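Local coordinates for mitochondrial enolase superfamily member 1 (PDB 4A35), which catalyses the magnesium-dependent dehydration of L-fuconate to 2-keto-3-deoxy-L-fuconate in the breakdown of L-fucose, at residues Gln229-Met232 against Arg233-Gln236. Residues are numbered along the deposited sequence; the frame is centred on the assembly and turned at random.
Sequences QDDM and RRCQ
Gln229 O accepts a hydrogen bond from the backbone N of Arg233 (2.9 Å), the first of four successive i to i+4 bonds in the opening turns of helix 228-242, which connects strands 219-223 and 247-251 in a beta-alpha-beta unit of the enolase-type barrel domain. Asp230 divides its carboxylate between two arginines. Its CG stands anti to the backbone N (chi1 -172°), which carries the carboxylate along the helix surface to both guanidinium groups. Arg233 grips one oxygen side-on: NE and NH2 converge on OD1 of Asp230, the NH2 bond being 2.8 Å, and OD1 lies in the guanidinium plane; NH1 of Arg233 forms a salt bridge with Asp202. Arg234 NE reaches OD2 of Asp230 from well above the carboxylate plane, at 2.9 Å; a water also donates to this oxygen. An alanine in place of Asp230 would probably leave NE of both arginines without this carboxylate mate, with Arg234 still anchored through NH2. Asp231, buried, extends the network: its OD1 forms a salt bridge with NH2 of Arg234 (2.9 Å), the two planes turned 73° apart, while OD2 accepts from Gly225 N and Trp264 NE1. Its carbonyl receives Cys235 N, and that of Met232 receives Gln236 N, while the Met232 side chain packs on helix 258-268. Arg234 NH2 also bonds to the carbonyl of Lys223, probably the catalytic proton donor/acceptor. With Asp230 shared and Asp231 and Asp202 meeting one arginine each, these acidic partners probably offset the cost of burying Arg234 and help tie the start of the helix to the end of the strand bearing Lys223.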
# COMPACT_ATOMS: atom_id res chain seq x y z
N GLN A 229 0.22 -25.04 20.14
CA GLN A 229 0.96 -25.85 21.14
C GLN A 229 2.38 -25.28 21.34
O GLN A 229 2.81 -25.16 22.48
CB GLN A 229 1.01 -27.33 20.75
CG GLN A 229 -0.35 -28.07 20.91
CD GLN A 229 -1.26 -27.55 22.02
OE1 GLN A 229 -2.35 -26.99 21.75
NE2 GLN A 229 -0.83 -27.68 23.28
N ASP A 230 3.07 -24.87 20.24
CA ASP A 230 4.40 -24.25 20.33
C ASP A 230 4.30 -22.92 21.10
O ASP A 230 5.20 -22.62 21.90
CB ASP A 230 5.06 -24.05 18.94
CG ASP A 230 6.53 -23.58 19.04
OD1 ASP A 230 7.38 -24.37 19.53
OD2 ASP A 230 6.84 -22.44 18.57
N ASP A 231 3.20 -22.14 20.88
CA ASP A 231 3.00 -20.88 21.59
C ASP A 231 2.83 -21.14 23.08
O ASP A 231 3.41 -20.45 23.89
CB ASP A 231 1.80 -20.10 21.04
CG ASP A 231 1.96 -19.56 19.63
OD1 ASP A 231 3.14 -19.45 19.16
OD2 ASP A 231 0.93 -19.22 19.00
N MET A 232 2.06 -22.16 23.44
CA MET A 232 1.89 -22.49 24.85
C MET A 232 3.20 -22.96 25.47
O MET A 232 3.54 -22.46 26.55
CB MET A 232 0.78 -23.50 25.04
CG MET A 232 -0.51 -22.79 25.38
SD MET A 232 -1.79 -23.96 25.17
CE MET A 232 -3.08 -22.92 24.77
N ARG A 233 3.98 -23.81 24.76
CA ARG A 233 5.30 -24.27 25.22
C ARG A 233 6.23 -23.07 25.54
O ARG A 233 6.81 -23.02 26.63
CB ARG A 233 5.98 -25.19 24.15
CG ARG A 233 7.51 -25.43 24.37
CD ARG A 233 8.16 -26.22 23.24
NE ARG A 233 8.52 -25.40 22.08
CZ ARG A 233 9.70 -24.80 21.89
NH1 ARG A 233 10.66 -24.89 22.81
NH2 ARG A 233 9.92 -24.10 20.77
N ARG A 234 6.38 -22.12 24.59
CA ARG A 234 7.30 -20.99 24.75
C ARG A 234 6.79 -19.93 25.75
O ARG A 234 7.61 -19.35 26.48
CB ARG A 234 7.67 -20.37 23.40
CG ARG A 234 8.52 -21.31 22.50
CD ARG A 234 8.94 -20.63 21.21
NE ARG A 234 7.74 -20.43 20.43
CZ ARG A 234 7.20 -19.25 20.16
NH1 ARG A 234 7.83 -18.12 20.50
NH2 ARG A 234 6.02 -19.17 19.54
N CYS A 235 5.47 -19.65 25.77
CA CYS A 235 4.90 -18.68 26.71
C CYS A 235 5.04 -19.22 28.13
O CYS A 235 5.39 -18.47 29.03
CB CYS A 235 3.45 -18.36 26.37
SG CYS A 235 3.26 -17.34 24.89
N GLN A 236 4.84 -20.54 28.32
CA GLN A 236 5.02 -21.19 29.64
C GLN A 236 6.46 -21.01 30.15
O GLN A 236 6.67 -20.57 31.29
CB GLN A 236 4.66 -22.69 29.59
CG GLN A 236 4.58 -23.34 30.99
CD GLN A 236 3.47 -22.74 31.82
OE1 GLN A 236 2.30 -22.82 31.47
NE2 GLN A 236 3.80 -22.05 32.88
O HOH W 1 9.32 -22.51 17.94